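Local structure of Ispd/ispf bifunctional enzyme (Campylobacter jejuni, 1W55) at residues 227-232 and 246-251; 304-309 and 339-344. The protein catalyses two steps of isoprenoid precursor synthesis, transferring cytidylyl from CTP to methylerythritol phosphate and cyclising the phosphorylated CDP-methylerythritol to methylerythritol cyclodiphosphate with release of CMP. One frame throughout, in Å; residues are numbered along the deposited sequence.

Both interactions lie in the C-terminal cyclodiphosphate synthase part of the chain and follow one another without nesting or crossing. Coming from strand 210-224, the chain makes the small hairpin 227-235, and interaction 1 closes a short loop by bringing 246-251, the start of helix 248-260, back onto the hairpin turn. Interaction 2 closes a longer loop later on, where strand 336-341 returns beside strand 298-308 after helix 318-329. Leu249 ties the two together: its CD2 lies 3.8 Å from Ile305 CD1, so that the helix held by the hairpin also packs on the five-stranded sheet, one of whose two outermost strands within the chain is 336-341.

Interaction 1 of 2, residues 227-232 and 246-251; sequences LLLAGV and GDVLAH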
loop_
_atom_site.group_PDB
_atom_site.type_symbol
_atom_site.label_atom_id
_atom_site.label_comp_id
_atom_site.label_asym_id
_atom_site.label_seq_id
_atom_site.Cartn_x
_atom_site.Cartn_y
_atom_site.Cartn_z
ATOM N N LEU A 227 15.171 39.929 -40.348
ATOM C CA LEU A 227 15.121 38.499 -40.172
ATOM C C LEU A 227 14.689 38.244 -38.739
ATOM O O LEU A 227 15.407 38.574 -37.795
ATOM C CB LEU A 227 16.497 37.877 -40.448
ATOM C CG LEU A 227 16.574 36.358 -40.312
ATOM C CD1 LEU A 227 15.538 35.688 -41.210
ATOM C CD2 LEU A 227 17.992 35.852 -40.610
ATOM N N LEU A 228 13.490 37.693 -38.593
ATOM C CA LEU A 228 12.927 37.334 -37.292
ATOM C C LEU A 228 12.886 35.818 -37.169
ATOM O O LEU A 228 12.292 35.138 -38.007
ATOM C CB LEU A 228 11.495 37.873 -37.156
ATOM C CG LEU A 228 11.232 39.378 -37.127
ATOM C CD1 LEU A 228 9.741 39.617 -36.901
ATOM C CD2 LEU A 228 12.050 40.078 -36.053
ATOM N N LEU A 229 13.522 35.294 -36.136
ATOM C CA LEU A 229 13.478 33.865 -35.867
ATOM C C LEU A 229 13.093 33.691 -34.407
ATOM O O LEU A 229 13.727 34.274 -33.517
ATOM C CB LEU A 229 14.826 33.212 -36.165
ATOM C CG LEU A 229 15.316 33.183 -37.615
ATOM C CD1 LEU A 229 16.636 32.414 -37.675
ATOM C CD2 LEU A 229 14.281 32.574 -38.566
ATOM N N ALA A 230 12.039 32.908 -34.168
ATOM C CA ALA A 230 11.427 32.800 -32.840
ATOM C C ALA A 230 11.130 34.191 -32.273
ATOM O O ALA A 230 11.255 34.429 -31.062
ATOM C CB ALA A 230 12.316 31.982 -31.879
ATOM N N GLY A 231 10.741 35.103 -33.164
ATOM C CA GLY A 231 10.346 36.449 -32.787
ATOM C C GLY A 231 11.497 37.370 -32.414
ATOM O O GLY A 231 11.269 38.462 -31.909
ATOM N N VAL A 232 12.727 36.925 -32.654
ATOM C CA VAL A 232 13.927 37.659 -32.277
ATOM C C VAL A 232 14.611 38.185 -33.540
ATOM O O VAL A 232 14.815 37.434 -34.500
ATOM C CB VAL A 232 14.904 36.737 -31.497
ATOM C CG1 VAL A 232 16.265 37.432 -31.259
ATOM C CG2 VAL A 232 14.272 36.272 -30.167
ATOM N N GLY A 246 7.737 36.030 -41.873
ATOM C CA GLY A 246 8.826 35.195 -42.374
ATOM C C GLY A 246 9.540 34.266 -41.380
ATOM O O GLY A 246 10.566 33.667 -41.706
ATOM N N ASP A 247 9.007 34.140 -40.174
ATOM C CA ASP A 247 9.636 33.346 -39.116
ATOM C C ASP A 247 9.536 31.838 -39.398
ATOM O O ASP A 247 8.613 31.186 -38.912
ATOM C CB ASP A 247 8.953 33.711 -37.792
ATOM C CG ASP A 247 9.775 33.362 -36.565
ATOM O OD1 ASP A 247 10.506 32.332 -36.544
ATOM O OD2 ASP A 247 9.700 34.059 -35.532
ATOM N N VAL A 248 10.471 31.291 -40.190
ATOM C CA VAL A 248 10.469 29.854 -40.519
ATOM C C VAL A 248 10.579 29.010 -39.274
ATOM O O VAL A 248 10.026 27.920 -39.218
ATOM C CB VAL A 248 11.702 29.322 -41.295
ATOM C CG1 VAL A 248 11.298 28.561 -42.566
ATOM C CG2 VAL A 248 12.843 30.303 -41.436
ATOM N N LEU A 249 11.354 29.483 -38.307
ATOM C CA LEU A 249 11.497 28.762 -37.051
ATOM C C LEU A 249 10.128 28.567 -36.376
ATOM O O LEU A 249 9.724 27.438 -36.092
ATOM C CB LEU A 249 12.516 29.442 -36.124
ATOM C CG LEU A 249 12.879 28.630 -34.874
ATOM C CD1 LEU A 249 14.253 29.037 -34.321
ATOM C CD2 LEU A 249 11.799 28.742 -33.794
ATOM N N ALA A 250 9.421 29.664 -36.125
ATOM C CA ALA A 250 8.122 29.598 -35.465
ATOM C C ALA A 250 7.175 28.677 -36.242
ATOM O O ALA A 250 6.409 27.925 -35.651
ATOM C CB ALA A 250 7.518 31.006 -35.317
ATOM N N HIS A 251 7.258 28.723 -37.567
ATOM C CA HIS A 251 6.388 27.933 -38.421
ATOM C C HIS A 251 6.710 26.446 -38.327
ATOM O O HIS A 251 5.796 25.621 -38.260
ATOM C CB HIS A 251 6.463 28.437 -39.869
ATOM C CG HIS A 251 6.026 29.861 -40.017
ATOM N ND1 HIS A 251 6.437 30.667 -41.056
ATOM C CD2 HIS A 251 5.233 30.630 -39.232
ATOM C CE1 HIS A 251 5.911 31.870 -40.911
ATOM N NE2 HIS A 251 5.171 31.872 -39.816
#
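The N-terminal cap of helix 248-260 is built against the turn of a small beta hairpin, with Asp247 joining Ala230 and Gly231. Leu229 to Val232 form a type I' turn, in which Ala230 and Gly231 both have positive phi and their backbone N-H groups are presented to the carboxylate. Ala230 N donates to Asp247 OD1 at 2.9 Å, on the syn side and close to the carboxylate plane. Gly231 N reaches Asp247 OD2 at 2.8 Å, approaching nearly along the C-O bond. OD1 has a second donor, the capping N-H of Ala250, at 2.9 Å between Ala250 N and Asp247 OD1; this one comes from well above the plane, and its bond is the straightest of the three, 169° at the hydrogen. With CG anti to its own backbone N (chi1 -160°), Asp247 carries the carboxylate to a place where turn and helix share it. Three N-H groups therefore grip one buried acid, fix its rotation and would help to stabilise its negative charge.

Apolar contacts extend the join. Leu229 CD2 lies alongside Val248 CG2 at 3.9 Å, the two side chains pointing the same way. The CB methyl of Ala230 meets Leu249 CD2 at 3.8 Å, and Met321 of helix 318-329 packs against Leu229, Ala230 and Leu249. Asp247 CA also makes a CA-H...O contact of 3.4 Å with Leu228 O.

One turn on, His251 is hydrogen-bonded through ND1 to His219 and through NE2 to Ser282; both histidines are assigned to the divalent metal site by similarity. The contact is thus a helix N-cap whose aspartate also binds a type I' hairpin turn, set beside the probable metal site of the synthase.

Interaction 2 of 2, residues 304-309 and 339-344; sequences DICVMA and KATTTE. With MG (magnesium ion), chain B; C (cytidine-5'-monophosphate), chain C.
Lys339 and Asp304 form a buried salt bridge beside the parallel ladder of the beta-alpha-beta unit made by strand 298-308, helix 318-329 and strand 336-341. Lys339 NZ lies 2.8 Å from Asp304 OD2, above the carboxylate plane, with a weak bond to OD1. Bends at chi3 and chi4 fold the lysine chain back, and Lys339 NZ also donates to Ile305 O at 2.9 Å. That carbonyl takes Lys339 N as well, the two donors arriving from opposite faces of its plane. Asn214 of a second subunit joins the cluster, its OD1 accepting from NZ and its backbone N donating to Asp304 OD2, while Asn337 ND2 bonds Asp304 OD1.

Farther along, Val307 N donates to Lys339 O, Thr341 N to Val307 O and Ala309 N to Thr341 O, the last two nearly end-on to their carbonyls. Val307 and Ala340 are neighbours on one face of the sheet; Met308 CG and Thr341 CG2 lie side by side on the other.

Where the ladder ends, both strands turn to the ligands. Thr341 OG1, anti to its backbone N (chi1 180°), binds magnesium at 2.3 Å and gives its proton to Thr342 O. The metal also holds three waters, a phosphate oxygen of cytidine monophosphate and Asp217 of the second subunit. Thr342 N donates to phosphate OP1 at 2.7 Å, while the base N4 donates to Ala309 O at 3.0 Å and 172°.

Because the proton of Thr341 OG1 goes to a carbonyl, its oxygen can serve the metal; phosphate and base are both held at the strand ends, consistent with the transition-state role assigned to Thr342 by similarity.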
loop_
_atom_site.group_PDB
_atom_site.type_symbol
_atom_site.label_atom_id
_atom_site.label_comp_id
_atom_site.label_asym_id
_atom_site.label_seq_id
_atom_site.Cartn_x
_atom_site.Cartn_y
_atom_site.Cartn_z
ATOM N N ASP A 304 13.380 20.778 -29.237
ATOM C CA ASP A 304 14.727 20.867 -29.804
ATOM C C ASP A 304 14.647 21.206 -31.277
ATOM O O ASP A 304 13.798 20.678 -32.015
ATOM C CB ASP A 304 15.540 19.590 -29.574
ATOM C CG ASP A 304 17.016 19.784 -29.869
ATOM O OD1 ASP A 304 17.532 20.923 -29.728
ATOM O OD2 ASP A 304 17.747 18.857 -30.262
ATOM N N ILE A 305 15.529 22.105 -31.692
ATOM C CA ILE A 305 15.445 22.746 -33.003
ATOM C C ILE A 305 16.790 22.716 -33.689
ATOM O O ILE A 305 17.828 22.856 -33.043
ATOM C CB ILE A 305 14.911 24.204 -32.858
ATOM C CG1 ILE A 305 13.421 24.172 -32.456
ATOM C CG2 ILE A 305 15.071 24.999 -34.170
ATOM C CD1 ILE A 305 12.852 25.515 -32.011
ATOM N N CYS A 306 16.766 22.495 -34.996
ATOM C CA CYS A 306 17.938 22.669 -35.816
ATOM C C CYS A 306 17.649 23.623 -36.968
ATOM O O CYS A 306 16.791 23.355 -37.813
ATOM C CB CYS A 306 18.470 21.337 -36.346
ATOM S SG CYS A 306 20.069 21.607 -37.164
ATOM N N VAL A 307 18.345 24.756 -36.964
ATOM C CA VAL A 307 18.228 25.737 -38.025
ATOM C C VAL A 307 19.328 25.412 -39.018
ATOM O O VAL A 307 20.496 25.278 -38.644
ATOM C CB VAL A 307 18.421 27.192 -37.517
ATOM C CG1 VAL A 307 18.328 28.184 -38.683
ATOM C CG2 VAL A 307 17.413 27.552 -36.413
ATOM N N MET A 308 18.951 25.268 -40.281
ATOM C CA MET A 308 19.923 25.043 -41.335
ATOM C C MET A 308 20.035 26.323 -42.152
ATOM O O MET A 308 19.107 26.722 -42.867
ATOM C CB MET A 308 19.529 23.831 -42.173
ATOM C CG MET A 308 19.323 22.564 -41.310
ATOM S SD MET A 308 18.012 21.422 -41.872
ATOM C CE MET A 308 18.281 21.392 -43.502
ATOM N N ALA A 309 21.169 26.991 -41.994
ATOM C CA ALA A 309 21.396 28.276 -42.641
ATOM C C ALA A 309 22.886 28.541 -42.820
ATOM O O ALA A 309 23.672 28.428 -41.867
ATOM C CB ALA A 309 20.753 29.398 -41.838
ATOM N N LYS A 339 19.553 24.962 -32.095
ATOM C CA LYS A 339 20.862 24.662 -32.665
ATOM C C LYS A 339 20.918 25.188 -34.085
ATOM O O LYS A 339 19.891 25.551 -34.655
ATOM C CB LYS A 339 21.115 23.141 -32.669
ATOM C CG LYS A 339 20.784 22.445 -31.345
ATOM C CD LYS A 339 21.226 20.979 -31.345
ATOM C CE LYS A 339 20.435 20.133 -32.346
ATOM N NZ LYS A 339 18.950 20.337 -32.254
ATOM N N ALA A 340 22.116 25.209 -34.670
ATOM C CA ALA A 340 22.268 25.638 -36.052
ATOM C C ALA A 340 23.402 24.912 -36.750
ATOM O O ALA A 340 24.349 24.487 -36.112
ATOM C CB ALA A 340 22.482 27.171 -36.119
ATOM N N THR A 341 23.300 24.779 -38.067
ATOM C CA THR A 341 24.404 24.284 -38.881
ATOM C C THR A 341 24.349 24.935 -40.262
ATOM O O THR A 341 23.273 25.339 -40.724
ATOM C CB THR A 341 24.376 22.719 -38.996
ATOM O OG1 THR A 341 25.473 22.278 -39.812
ATOM C CG2 THR A 341 23.134 22.229 -39.782
ATOM N N THR A 342 25.503 25.068 -40.908
ATOM C CA THR A 342 25.520 25.374 -42.340
ATOM C C THR A 342 25.475 24.047 -43.097
ATOM O O THR A 342 25.495 22.975 -42.483
ATOM C CB THR A 342 26.778 26.176 -42.747
ATOM O OG1 THR A 342 27.934 25.331 -42.664
ATOM C CG2 THR A 342 27.084 27.348 -41.754
ATOM N N THR A 343 25.413 24.114 -44.422
ATOM C CA THR A 343 25.535 22.915 -45.245
ATOM C C THR A 343 26.823 22.937 -46.062
ATOM O O THR A 343 26.890 22.339 -47.132
ATOM C CB THR A 343 24.295 22.720 -46.162
ATOM O OG1 THR A 343 24.162 23.835 -47.053
ATOM C CG2 THR A 343 22.990 22.735 -45.340
ATOM N N GLU A 344 27.848 23.618 -45.548
ATOM C CA GLU A 344 29.168 23.649 -46.190
ATOM C C GLU A 344 29.083 24.216 -47.596
ATOM O O GLU A 344 29.753 23.720 -48.509
ATOM C CB GLU A 344 29.780 22.235 -46.269
ATOM C CG GLU A 344 29.947 21.530 -44.941
ATOM C CD GLU A 344 30.686 22.370 -43.933
ATOM O OE1 GLU A 344 31.857 22.728 -44.193
ATOM O OE2 GLU A 344 30.090 22.677 -42.882
HETATM MG MG MG B . 27.560 21.543 -39.249
HETATM O OP3 C C . 28.788 22.919 -38.586
HETATM P P C C . 29.070 24.262 -39.190
HETATM O OP1 C C . 28.117 24.640 -40.278
HETATM O OP2 C C . 30.512 24.401 -39.587
HETATM O "O5'" C C . 28.810 25.312 -38.009
HETATM C "C5'" C C . 29.613 25.335 -36.838
HETATM C "C4'" C C . 28.834 25.966 -35.685
HETATM O "O4'" C C . 28.413 27.305 -35.989
HETATM C "C3'" C C . 27.542 25.238 -35.311
HETATM O "O3'" C C . 27.769 24.161 -34.407
HETATM C "C2'" C C . 26.707 26.335 -34.674
HETATM O "O2'" C C . 27.130 26.528 -33.327
HETATM C "C1'" C C . 27.141 27.598 -35.385
HETATM N N1 C C . 26.217 28.148 -36.408
HETATM C C2 C C . 25.381 29.243 -36.099
HETATM O O2 C C . 25.385 29.718 -34.943
HETATM N N3 C C . 24.564 29.785 -37.039
HETATM C C4 C C . 24.532 29.279 -38.295
HETATM N N4 C C . 23.716 29.816 -39.244
HETATM C C5 C C . 25.336 28.193 -38.615
HETATM C C6 C C . 26.187 27.645 -37.655
HETATM O O HOH W 1 28.025 21.626 -41.347
HETATM O O HOH W 2 29.241 20.461 -38.367
HETATM O O HOH W 3 26.866 21.410 -37.345
#